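Local atomic coordinates of dihydropteroate synthase (Mycobacterium smegmatis, PDB entry 6OMZ), a protein that probably condenses para-aminobenzoate with 6-hydroxymethyl-7,8-dihydropterin diphosphate to make 7,8-dihydropteroate, a precursor of folate. Residues L145-S150 and R170-A175. The protein carries 1 engineered substitution. Sequence-based numbering, arbitrary orientation.
Sequences LMHWRS and RTELLA. With PMM (pterin-6-yl-methyl-monophosphate), chain D; EDO (1,2-ethanediol), chain K; DMS (dimethyl sulfoxide), chain C.
H147 and R149, two residues apart in the loop that leaves strand 143-146, both reach E172 on helix 165-182. From CB outward the H147 side chain meets the helix at three points. H147 CB rests on L173 CD2, 3.8 Å away. With CG anti to the backbone N (chi1 -177°), the imidazole reaches across to the helix, and H147 CD2 passes E172 CB at the ring edge, 3.7 Å off. At the tip, H147 NE2 donates to E172 OE1 (2.8 Å, N-H...O 156°), approaching from above the carboxylate plane; ND1, across the ring, is hydrogen-bonded to K200 NZ. The guanidinium of R149, its chain bent at chi3 (-66°), takes the same carboxylate side-on: R149 NE lies 3.1 Å from E172 OE1, which sits in the guanidinium plane, and R149 NH2 makes the salt bridge to E172 OE2 (2.7 Å), on that oxygen's syn side. H147 NE2 and R149 NE reach OE1 from opposite faces of the carboxylate. R149 NH2 also pairs with E168, one helical turn before E172. Nearer the strand, L173 CD2 lies 3.4 Å from L145 O and fits against the strand end, while its side chain also touches I192 of the neighbouring strand. The contact thus joins a beta-strand of the TIM-barrel fold to the helix that follows it. M146 turns the other way, its SD 3.5 Å from N3 of the bound pterin. A carboxylate held by three N-H donors should be fixed in rotation and probably stays ionised, and its bond to NE2, with K200 at ND1, ties the imidazole at both nitrogens just beyond the pterin-binding strand end.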
ATOM      1  N   LEU A 145       2.592  -6.328   6.040  1.00  9.44           N
ATOM      2  CA  LEU A 145       3.298  -7.348   5.271  1.00 11.89           C
ATOM      3  C   LEU A 145       2.563  -7.565   3.951  1.00 15.40           C
ATOM      4  O   LEU A 145       1.489  -8.168   3.929  1.00 13.13           O
ATOM      5  CB  LEU A 145       3.376  -8.656   6.059  1.00 13.26           C
ATOM      6  CG  LEU A 145       4.024  -8.577   7.444  1.00 15.05           C
ATOM      7  CD1 LEU A 145       3.688  -9.819   8.254  1.00 14.79           C
ATOM      8  CD2 LEU A 145       5.538  -8.419   7.305  1.00 14.65           C
ATOM      9  N   MET A 146       3.143  -7.092   2.849  1.00 12.16           N
ATOM     10  CA  MET A 146       2.551  -7.306   1.536  1.00 13.28           C
ATOM     11  C   MET A 146       3.065  -8.596   0.912  1.00 16.83           C
ATOM     12  O   MET A 146       4.224  -8.977   1.095  1.00 15.23           O
ATOM     13  CB  MET A 146       2.857  -6.139   0.595  1.00 12.86           C
ATOM     14  CG  MET A 146       1.856  -6.020  -0.547  1.00 14.70           C
ATOM     15  SD  MET A 146       2.459  -4.985  -1.909  1.00 15.36           S
ATOM     16  CE  MET A 146       3.621  -6.131  -2.668  1.00 17.02           C
ATOM     17  N   HIS A 147       2.199  -9.261   0.154  1.00 12.74           N
ATOM     18  CA  HIS A 147       2.571 -10.509  -0.506  1.00 12.70           C
ATOM     19  C   HIS A 147       3.244 -10.228  -1.845  1.00 12.52           C
ATOM     20  O   HIS A 147       2.636  -9.638  -2.742  1.00 12.17           O
ATOM     21  CB  HIS A 147       1.369 -11.414  -0.749  1.00 14.30           C
ATOM     22  CG  HIS A 147       1.754 -12.716  -1.368  1.00 12.43           C
ATOM     23  ND1 HIS A 147       1.939 -12.869  -2.725  1.00 12.07           N
ATOM     24  CD2 HIS A 147       2.056 -13.913  -0.807  1.00 13.08           C
ATOM     25  CE1 HIS A 147       2.317 -14.109  -2.976  1.00 15.81           C
ATOM     26  NE2 HIS A 147       2.394 -14.765  -1.830  1.00 14.19           N
ATOM     27  N   TRP A 148       4.464 -10.723  -2.010  1.00 13.01           N
ATOM     28  CA  TRP A 148       5.138 -10.608  -3.300  1.00 14.15           C
ATOM     29  C   TRP A 148       6.113 -11.772  -3.387  1.00 16.09           C
ATOM     30  O   TRP A 148       7.147 -11.754  -2.715  1.00 14.91           O
ATOM     31  CB  TRP A 148       5.859  -9.269  -3.418  1.00 13.08           C
ATOM     32  CG  TRP A 148       6.574  -9.042  -4.718  1.00 13.16           C
ATOM     33  CD1 TRP A 148       6.589  -9.865  -5.815  1.00 13.16           C
ATOM     34  CD2 TRP A 148       7.366  -7.906  -5.059  1.00 14.46           C
ATOM     35  NE1 TRP A 148       7.347  -9.305  -6.813  1.00 14.78           N
ATOM     36  CE2 TRP A 148       7.843  -8.106  -6.374  1.00 15.03           C
ATOM     37  CE3 TRP A 148       7.724  -6.731  -4.379  1.00 16.64           C
ATOM     38  CZ2 TRP A 148       8.654  -7.170  -7.030  1.00 17.78           C
ATOM     39  CZ3 TRP A 148       8.543  -5.807  -5.027  1.00 21.83           C
ATOM     40  CH2 TRP A 148       8.995  -6.033  -6.339  1.00 19.29           C
ATOM     41  N   ARG A 149       5.791 -12.785  -4.188  1.00 13.81           N
ATOM     42  CA  ARG A 149       6.664 -13.949  -4.300  1.00 22.12           C
ATOM     43  C   ARG A 149       7.698 -13.633  -5.369  1.00 30.52           C
ATOM     44  O   ARG A 149       7.362 -13.490  -6.549  1.00 30.42           O
ATOM     45  CB  ARG A 149       5.890 -15.221  -4.633  1.00 24.32           C
ATOM     46  CG  ARG A 149       6.787 -16.468  -4.516  1.00 29.42           C
ATOM     47  CD  ARG A 149       6.126 -17.725  -5.075  1.00 30.21           C
ATOM     48  NE  ARG A 149       4.952 -18.131  -4.306  1.00 27.95           N
ATOM     49  CZ  ARG A 149       4.088 -19.053  -4.717  1.00 33.57           C
ATOM     50  NH1 ARG A 149       4.274 -19.658  -5.884  1.00 35.46           N
ATOM     51  NH2 ARG A 149       3.040 -19.370  -3.971  1.00 31.42           N
ATOM     52  N   SER A 150       8.957 -13.514  -4.949  1.00 30.93           N
ATOM     53  CA  SER A 150      10.010 -12.966  -5.774  1.00 31.96           C
ATOM     54  C   SER A 150      11.290 -13.766  -5.509  1.00 33.64           C
ATOM     55  O   SER A 150      12.232 -13.293  -4.876  1.00 40.58           O
ATOM     56  CB  SER A 150      10.199 -11.476  -5.487  1.00 30.99           C
ATOM     57  OG  SER A 150      11.026 -10.866  -6.459  1.00 31.84           O
ATOM     58  N   ARG A 170      -2.652 -16.542   0.937  1.00 13.64           N
ATOM     59  CA  ARG A 170      -3.017 -16.648   2.350  1.00 18.06           C
ATOM     60  C   ARG A 170      -1.954 -17.404   3.146  1.00 17.00           C
ATOM     61  O   ARG A 170      -1.491 -16.931   4.191  1.00 15.75           O
ATOM     62  CB  ARG A 170      -4.380 -17.326   2.496  1.00 16.58           C
ATOM     63  CG  ARG A 170      -4.788 -17.573   3.953  1.00 20.96           C
ATOM     64  CD  ARG A 170      -6.100 -18.339   4.069  1.00 30.86           C
ATOM     65  NE  ARG A 170      -6.476 -18.539   5.471  1.00 34.09           N
ATOM     66  CZ  ARG A 170      -5.972 -19.489   6.252  1.00 43.85           C
ATOM     67  NH1 ARG A 170      -5.065 -20.334   5.770  1.00 41.27           N
ATOM     68  NH2 ARG A 170      -6.367 -19.592   7.516  1.00 47.88           N
ATOM     69  N   THR A 171      -1.544 -18.580   2.663  1.00 16.13           N
ATOM     70  CA  THR A 171      -0.526 -19.360   3.371  1.00 15.87           C
ATOM     71  C   THR A 171       0.756 -18.560   3.567  1.00 13.92           C
ATOM     72  O   THR A 171       1.341 -18.562   4.658  1.00 15.99           O
ATOM     73  CB  THR A 171      -0.230 -20.656   2.611  1.00 14.36           C
ATOM     74  OG1 THR A 171      -1.414 -21.457   2.571  1.00 18.36           O
ATOM     75  CG2 THR A 171       0.892 -21.449   3.286  1.00 20.82           C
ATOM     76  N   GLU A 172       1.205 -17.857   2.529  1.00 12.71           N
ATOM     77  CA  GLU A 172       2.488 -17.175   2.629  1.00 11.54           C
ATOM     78  C   GLU A 172       2.387 -15.926   3.489  1.00 17.36           C
ATOM     79  O   GLU A 172       3.327 -15.607   4.229  1.00 16.43           O
ATOM     80  CB  GLU A 172       3.015 -16.851   1.236  1.00 12.05           C
ATOM     81  CG  GLU A 172       3.808 -18.021   0.664  1.00 19.71           C
ATOM     82  CD  GLU A 172       3.679 -18.175  -0.831  1.00 31.22           C
ATOM     83  OE1 GLU A 172       3.845 -17.183  -1.563  1.00 28.32           O
ATOM     84  OE2 GLU A 172       3.419 -19.314  -1.279  1.00 41.83           O
ATOM     85  N   LEU A 173       1.259 -15.205   3.412  1.00 13.26           N
ATOM     86  CA  LEU A 173       1.068 -14.072   4.311  1.00  9.69           C
ATOM     87  C   LEU A 173       1.076 -14.520   5.761  1.00 12.00           C
ATOM     88  O   LEU A 173       1.707 -13.880   6.610  1.00 14.50           O
ATOM     89  CB  LEU A 173      -0.242 -13.343   3.992  1.00 11.15           C
ATOM     90  CG  LEU A 173      -0.205 -12.472   2.741  1.00 11.91           C
ATOM     91  CD1 LEU A 173      -1.602 -11.962   2.391  1.00 13.31           C
ATOM     92  CD2 LEU A 173       0.738 -11.302   2.996  1.00 14.07           C
ATOM     93  N   LEU A 174       0.391 -15.626   6.067  1.00 13.36           N
ATOM     94  CA  LEU A 174       0.337 -16.084   7.448  1.00 17.63           C
ATOM     95  C   LEU A 174       1.683 -16.629   7.908  1.00 18.93           C
ATOM     96  O   LEU A 174       2.009 -16.541   9.096  1.00 19.15           O
ATOM     97  CB  LEU A 174      -0.768 -17.135   7.622  1.00 17.35           C
ATOM     98  CG  LEU A 174      -2.199 -16.622   7.378  1.00 22.15           C
ATOM     99  CD1 LEU A 174      -3.237 -17.688   7.715  1.00 21.03           C
ATOM    100  CD2 LEU A 174      -2.465 -15.342   8.168  1.00 26.88           C
ATOM    101  N   ALA A 175       2.477 -17.189   6.993  1.00 15.36           N
ATOM    102  CA  ALA A 175       3.832 -17.587   7.349  1.00 18.10           C
ATOM    103  C   ALA A 175       4.690 -16.370   7.669  1.00 17.89           C
ATOM    104  O   ALA A 175       5.537 -16.423   8.566  1.00 18.55           O
ATOM    105  CB  ALA A 175       4.465 -18.409   6.227  1.00 19.79           C
TER
HETATM  106  N5  PMM D 303       1.708  -0.890  -4.256  1.00 14.18           N
HETATM  107  C6  PMM D 303       2.792  -0.127  -4.496  1.00 14.78           C
HETATM  108  C7  PMM D 303       3.582   0.325  -3.453  1.00 15.40           C
HETATM  109  N8  PMM D 303       3.374   0.033  -2.164  1.00 13.64           N
HETATM  110  N1  PMM D 303       2.143  -1.083  -0.621  1.00 12.58           N
HETATM  111  C2  PMM D 303       1.133  -1.893  -0.311  1.00 13.20           C
HETATM  112  N2  PMM D 303       0.964  -2.283   0.955  1.00 13.00           N
HETATM  113  N3  PMM D 303       0.257  -2.382  -1.239  1.00 12.60           N
HETATM  114  C4  PMM D 303       0.309  -2.118  -2.591  1.00 12.74           C
HETATM  115  O4  PMM D 303      -0.532  -2.577  -3.357  1.00 13.87           O
HETATM  116  C4A PMM D 303       1.428  -1.239  -2.989  1.00 13.31           C
HETATM  117  C8A PMM D 303       2.308  -0.750  -1.947  1.00 10.53           C
HETATM  118  C9  PMM D 303       3.154   0.104  -5.934  1.00 16.08           C
HETATM  119  O10 PMM D 303       2.168   0.972  -6.553  1.00 23.78           O
HETATM  120  PA  PMM D 303       2.226   2.596  -6.692  1.00 19.05           P
HETATM  121  O1P PMM D 303       0.948   2.972  -7.348  1.00 21.55           O
HETATM  122  O2P PMM D 303       2.351   3.213  -5.298  1.00 16.53           O
HETATM  123  O3P PMM D 303       3.450   2.966  -7.520  1.00 20.79           O
HETATM  124  C1  EDO K 310       5.740 -11.832   1.796  1.00 41.75           C
HETATM  125  O1  EDO K 310       5.908 -11.070   0.590  1.00 23.56           O
HETATM  126  C2  EDO K 310       5.098 -13.172   1.461  1.00 47.92           C
HETATM  127  O2  EDO K 310       5.871 -13.831   0.450  1.00 56.32           O
HETATM  128  S   DMS C 302      11.210  -8.361  -3.084  1.00 70.75           S
HETATM  129  O   DMS C 302      11.067  -8.500  -4.565  1.00 68.27           O
HETATM  130  C1  DMS C 302      11.642  -9.977  -2.382  1.00 71.96           C
HETATM  131  C2  DMS C 302      12.763  -7.489  -2.746  1.00 74.02           C